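Local coordinates for protein pentafunctional AROM polypeptide (Schizosaccharomyces pombe, PDB 5SWV) that probably catalyses the dehydration of 3-dehydroquinate and the reduction of 3-dehydroshikimate to shikimate, two consecutive steps of the shikimate pathway, at residues 357-368 / 470-478. Residues are numbered along the deposited sequence; the frame is centred on the assembly and turned at random.
Sequences IYDTFANALDGV and DGGVFLDMA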
ATOM      1  N   ILE A 357      -3.475  -4.576  13.519  1.00 32.18           N
ATOM      2  CA  ILE A 357      -2.816  -5.839  13.837  1.00 32.00           C
ATOM      3  C   ILE A 357      -2.089  -6.372  12.622  1.00 30.95           C
ATOM      4  O   ILE A 357      -0.891  -6.574  12.661  1.00 30.93           O
ATOM      5  CB  ILE A 357      -3.823  -6.883  14.353  1.00 33.02           C
ATOM      6  CG1 ILE A 357      -4.518  -6.342  15.621  1.00 33.87           C
ATOM      7  CG2 ILE A 357      -3.119  -8.204  14.661  1.00 33.30           C
ATOM      8  CD1 ILE A 357      -5.696  -7.164  16.086  1.00 34.06           C
ATOM      9  N   TYR A 358      -2.821  -6.572  11.542  1.00 30.16           N
ATOM     10  CA  TYR A 358      -2.264  -7.116  10.331  1.00 30.12           C
ATOM     11  C   TYR A 358      -1.045  -6.356   9.839  1.00 30.52           C
ATOM     12  O   TYR A 358       0.010  -6.946   9.642  1.00 30.29           O
ATOM     13  CB  TYR A 358      -3.327  -7.147   9.232  1.00 30.27           C
ATOM     14  CG  TYR A 358      -2.825  -7.772   7.967  1.00 30.38           C
ATOM     15  CD1 TYR A 358      -2.203  -7.001   6.999  1.00 30.63           C
ATOM     16  CD2 TYR A 358      -2.926  -9.147   7.755  1.00 30.33           C
ATOM     17  CE1 TYR A 358      -1.707  -7.576   5.838  1.00 31.40           C
ATOM     18  CE2 TYR A 358      -2.448  -9.735   6.596  1.00 30.54           C
ATOM     19  CZ  TYR A 358      -1.833  -8.946   5.642  1.00 31.30           C
ATOM     20  OH  TYR A 358      -1.334  -9.488   4.492  1.00 31.63           O
ATOM     21  N   ASP A 359      -1.195  -5.049   9.639  1.00 31.42           N
ATOM     22  CA  ASP A 359      -0.136  -4.218   9.046  1.00 31.96           C
ATOM     23  C   ASP A 359       1.102  -4.111   9.941  1.00 32.76           C
ATOM     24  O   ASP A 359       2.219  -3.880   9.445  1.00 33.51           O
ATOM     25  CB  ASP A 359      -0.611  -2.784   8.772  1.00 32.29           C
ATOM     26  CG  ASP A 359      -1.723  -2.679   7.729  1.00 32.55           C
ATOM     27  OD1 ASP A 359      -2.177  -3.685   7.137  1.00 32.52           O
ATOM     28  OD2 ASP A 359      -2.151  -1.530   7.497  1.00 32.81           O
ATOM     29  N   THR A 360       0.907  -4.220  11.254  1.00 32.91           N
ATOM     30  CA  THR A 360       2.024  -4.171  12.192  1.00 33.41           C
ATOM     31  C   THR A 360       2.924  -5.393  11.988  1.00 34.94           C
ATOM     32  O   THR A 360       4.129  -5.248  11.850  1.00 35.45           O
ATOM     33  CB  THR A 360       1.523  -4.076  13.641  1.00 32.77           C
ATOM     34  OG1 THR A 360       0.799  -2.860  13.798  1.00 32.07           O
ATOM     35  CG2 THR A 360       2.667  -4.091  14.623  1.00 33.05           C
ATOM     36  N   PHE A 361       2.322  -6.581  11.946  1.00 36.47           N
ATOM     37  CA  PHE A 361       3.039  -7.816  11.637  1.00 37.31           C
ATOM     38  C   PHE A 361       3.658  -7.771  10.248  1.00 38.05           C
ATOM     39  O   PHE A 361       4.835  -8.084  10.080  1.00 37.49           O
ATOM     40  CB  PHE A 361       2.117  -9.043  11.769  1.00 37.61           C
ATOM     41  CG  PHE A 361       1.923  -9.503  13.191  1.00 37.98           C
ATOM     42  CD1 PHE A 361       2.920 -10.207  13.852  1.00 37.85           C
ATOM     43  CD2 PHE A 361       0.744  -9.240  13.871  1.00 38.57           C
ATOM     44  CE1 PHE A 361       2.753 -10.620  15.162  1.00 37.81           C
ATOM     45  CE2 PHE A 361       0.568  -9.665  15.186  1.00 38.49           C
ATOM     46  CZ  PHE A 361       1.578 -10.348  15.830  1.00 38.09           C
ATOM     47  N   ALA A 362       2.875  -7.357   9.259  1.00 39.81           N
ATOM     48  CA  ALA A 362       3.374  -7.268   7.882  1.00 42.09           C
ATOM     49  C   ALA A 362       4.715  -6.523   7.799  1.00 45.02           C
ATOM     50  O   ALA A 362       5.627  -6.985   7.114  1.00 46.09           O
ATOM     51  CB  ALA A 362       2.343  -6.615   6.975  1.00 41.70           C
ATOM     52  N   ASN A 363       4.833  -5.413   8.532  1.00 47.31           N
ATOM     53  CA  ASN A 363       6.060  -4.604   8.563  1.00 50.09           C
ATOM     54  C   ASN A 363       7.136  -5.094   9.520  1.00 49.66           C
ATOM     55  O   ASN A 363       8.324  -4.925   9.241  1.00 50.12           O
ATOM     56  CB  ASN A 363       5.742  -3.123   8.862  1.00 52.37           C
ATOM     57  CG  ASN A 363       5.181  -2.396   7.649  1.00 53.76           C
ATOM     58  OD1 ASN A 363       5.921  -1.734   6.903  1.00 55.87           O
ATOM     59  ND2 ASN A 363       3.874  -2.550   7.418  1.00 53.40           N
ATOM     60  N   ALA A 364       6.733  -5.686  10.638  1.00 49.15           N
ATOM     61  CA  ALA A 364       7.690  -6.137  11.655  1.00 49.93           C
ATOM     62  C   ALA A 364       8.448  -7.413  11.299  1.00 50.94           C
ATOM     63  O   ALA A 364       9.457  -7.692  11.934  1.00 50.94           O
ATOM     64  CB  ALA A 364       6.997  -6.320  12.999  1.00 49.89           C
ATOM     65  N   LEU A 365       7.986  -8.167  10.294  1.00 52.81           N
ATOM     66  CA  LEU A 365       8.499  -9.523  10.030  1.00 55.09           C
ATOM     67  C   LEU A 365       9.782  -9.672   9.198  1.00 59.29           C
ATOM     68  O   LEU A 365      10.415 -10.724   9.282  1.00 60.84           O
ATOM     69  CB  LEU A 365       7.403 -10.395   9.406  1.00 54.33           C
ATOM     70  CG  LEU A 365       6.309 -10.923  10.347  1.00 53.78           C
ATOM     71  CD1 LEU A 365       5.186 -11.528   9.521  1.00 53.63           C
ATOM     72  CD2 LEU A 365       6.826 -11.935  11.366  1.00 53.78           C
ATOM     73  N   ASP A 366      10.160  -8.655   8.413  1.00 63.96           N
ATOM     74  CA  ASP A 366      11.314  -8.727   7.484  1.00 67.33           C
ATOM     75  C   ASP A 366      11.076  -9.833   6.436  1.00 70.94           C
ATOM     76  O   ASP A 366      10.016  -9.823   5.802  1.00 71.79           O
ATOM     77  CB  ASP A 366      12.658  -8.874   8.235  1.00 68.30           C
ATOM     78  CG  ASP A 366      12.962  -7.683   9.130  1.00 69.91           C
ATOM     79  OD1 ASP A 366      12.883  -6.541   8.623  1.00 70.70           O
ATOM     80  OD2 ASP A 366      13.289  -7.883  10.326  1.00 68.67           O
ATOM     81  N   GLY A 367      12.017 -10.773   6.250  1.00 72.83           N
ATOM     82  CA  GLY A 367      11.825 -11.902   5.324  1.00 71.85           C
ATOM     83  C   GLY A 367      10.760 -12.889   5.798  1.00 69.54           C
ATOM     84  O   GLY A 367       9.878 -13.255   5.026  1.00 69.35           O
ATOM     85  N   VAL A 368      10.858 -13.297   7.070  1.00 67.27           N
ATOM     86  CA  VAL A 368       9.945 -14.262   7.738  1.00 65.07           C
ATOM     87  C   VAL A 368       8.502 -14.207   7.211  1.00 62.17           C
ATOM     88  O   VAL A 368       7.829 -13.200   7.363  1.00 62.44           O
ATOM     89  CB  VAL A 368       9.903 -14.058   9.299  1.00 65.73           C
ATOM     90  CG1 VAL A 368       8.897 -15.005   9.962  1.00 65.90           C
ATOM     91  CG2 VAL A 368      11.282 -14.241   9.943  1.00 65.90           C
ATOM     92  N   ASP A 470      12.854 -17.966  15.265  1.00 54.17           N
ATOM     93  CA  ASP A 470      13.663 -16.824  14.871  1.00 54.20           C
ATOM     94  C   ASP A 470      12.771 -15.769  14.241  1.00 52.59           C
ATOM     95  O   ASP A 470      11.882 -16.101  13.450  1.00 51.88           O
ATOM     96  CB  ASP A 470      14.761 -17.220  13.885  1.00 54.98           C
ATOM     97  CG  ASP A 470      15.874 -18.011  14.536  1.00 56.36           C
ATOM     98  OD1 ASP A 470      16.155 -17.828  15.750  1.00 55.94           O
ATOM     99  OD2 ASP A 470      16.472 -18.826  13.811  1.00 57.17           O
ATOM    100  N   GLY A 471      13.014 -14.515  14.635  1.00 50.78           N
ATOM    101  CA  GLY A 471      12.300 -13.355  14.129  1.00 48.85           C
ATOM    102  C   GLY A 471      10.854 -13.272  14.565  1.00 47.00           C
ATOM    103  O   GLY A 471      10.071 -12.583  13.928  1.00 45.94           O
ATOM    104  N   GLY A 472      10.500 -13.964  15.648  1.00 46.17           N
ATOM    105  CA  GLY A 472       9.113 -14.033  16.108  1.00 44.75           C
ATOM    106  C   GLY A 472       8.682 -12.711  16.695  1.00 43.70           C
ATOM    107  O   GLY A 472       9.487 -12.047  17.335  1.00 44.20           O
ATOM    108  N   VAL A 473       7.420 -12.331  16.482  1.00 42.76           N
ATOM    109  CA  VAL A 473       6.923 -10.995  16.872  1.00 42.04           C
ATOM    110  C   VAL A 473       5.805 -11.101  17.904  1.00 41.56           C
ATOM    111  O   VAL A 473       4.894 -11.918  17.763  1.00 40.68           O
ATOM    112  CB  VAL A 473       6.418 -10.180  15.652  1.00 41.67           C
ATOM    113  CG1 VAL A 473       5.878  -8.812  16.071  1.00 41.15           C
ATOM    114  CG2 VAL A 473       7.517 -10.027  14.608  1.00 41.91           C
ATOM    115  N   PHE A 474       5.905 -10.263  18.935  1.00 41.64           N
ATOM    116  CA  PHE A 474       4.894 -10.120  19.976  1.00 41.95           C
ATOM    117  C   PHE A 474       4.257  -8.753  19.851  1.00 41.47           C
ATOM    118  O   PHE A 474       4.971  -7.754  19.759  1.00 41.35           O
ATOM    119  CB  PHE A 474       5.558 -10.218  21.335  1.00 43.11           C
ATOM    120  CG  PHE A 474       4.642  -9.910  22.476  1.00 44.67           C
ATOM    121  CD1 PHE A 474       3.877 -10.913  23.059  1.00 46.11           C
ATOM    122  CD2 PHE A 474       4.545  -8.625  22.981  1.00 45.41           C
ATOM    123  CE1 PHE A 474       3.023 -10.636  24.118  1.00 46.13           C
ATOM    124  CE2 PHE A 474       3.694  -8.341  24.040  1.00 45.67           C
ATOM    125  CZ  PHE A 474       2.928  -9.343  24.604  1.00 45.81           C
ATOM    126  N   LEU A 475       2.928  -8.701  19.875  1.00 41.14           N
ATOM    127  CA  LEU A 475       2.191  -7.432  19.833  1.00 41.64           C
ATOM    128  C   LEU A 475       1.241  -7.311  21.018  1.00 43.05           C
ATOM    129  O   LEU A 475       0.432  -8.196  21.248  1.00 44.02           O
ATOM    130  CB  LEU A 475       1.390  -7.330  18.535  1.00 40.53           C
ATOM    131  CG  LEU A 475       0.400  -6.168  18.403  1.00 39.62           C
ATOM    132  CD1 LEU A 475       1.117  -4.837  18.463  1.00 39.75           C
ATOM    133  CD2 LEU A 475      -0.359  -6.288  17.100  1.00 39.33           C
ATOM    134  N   ASP A 476       1.312  -6.211  21.751  1.00 44.65           N
ATOM    135  CA  ASP A 476       0.338  -5.937  22.797  1.00 46.71           C
ATOM    136  C   ASP A 476      -0.539  -4.815  22.301  1.00 47.00           C
ATOM    137  O   ASP A 476      -0.020  -3.787  21.905  1.00 48.52           O
ATOM    138  CB  ASP A 476       1.043  -5.519  24.086  1.00 48.37           C
ATOM    139  CG  ASP A 476       0.134  -5.568  25.302  1.00 49.90           C
ATOM    140  OD1 ASP A 476      -1.060  -5.224  25.181  1.00 51.04           O
ATOM    141  OD2 ASP A 476       0.627  -5.931  26.391  1.00 51.91           O
ATOM    142  N   MET A 477      -1.854  -5.003  22.338  1.00 47.68           N
ATOM    143  CA  MET A 477      -2.802  -3.989  21.879  1.00 48.28           C
ATOM    144  C   MET A 477      -3.092  -2.872  22.862  1.00 51.47           C
ATOM    145  O   MET A 477      -3.729  -1.894  22.482  1.00 52.28           O
ATOM    146  CB  MET A 477      -4.117  -4.635  21.478  1.00 47.06           C
ATOM    147  CG  MET A 477      -3.977  -5.540  20.279  1.00 46.68           C
ATOM    148  SD  MET A 477      -3.382  -4.626  18.856  1.00 45.93           S
ATOM    149  CE  MET A 477      -4.824  -3.632  18.452  1.00 45.55           C
ATOM    150  N   ALA A 478      -2.635  -2.990  24.104  1.00 56.17           N
ATOM    151  CA  ALA A 478      -2.775  -1.892  25.062  1.00 61.79           C
ATOM    152  C   ALA A 478      -1.599  -0.895  24.996  1.00 66.56           C
ATOM    153  O   ALA A 478      -0.435  -1.265  24.735  1.00 66.02           O
ATOM    154  CB  ALA A 478      -2.943  -2.440  26.471  1.00 62.76           C
TER
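Phe361 and Ile357 of helix 353-364 lie against Val473 and Leu475 of strand 472-476 and Met477 just after it, joining a helix to one face of the six-stranded parallel sheet in the Rossmann-like dehydrogenase domain. The axes of 357-364 and 472-476 approach to 9.5 Å and run roughly antiparallel (149°). No hydrogen bond links them; the join is apolar. The Phe361 side chain, with CG anti to its carbonyl carbon (chi1 -80°), reaches the strand with its ring and passes Val473 in the opposite direction. Its CE1 touches Val473 CG1 at 3.7 Å, and the ring edge also meets Val473 O in plane. CE2 of the same ring meets Leu475 CD2 obliquely at 4.0 Å. Ala442 and Val444 of the adjacent strand 440-445 also touch this ring. Val473 splits its branches: CG1 lies by Phe361, while CG2 meets Leu365 CD2 at 3.8 Å and also nears Ala364 CB. Thr360 adds its methyl to Leu475 CD1, its hydroxyl being bonded to Gly356 O one turn back. Beyond the strand, Met477 is bent at chi2 and chi3, which folds its thioether back across Ile357 at about a right angle, SD lying 3.8 Å from Ile357 CG1.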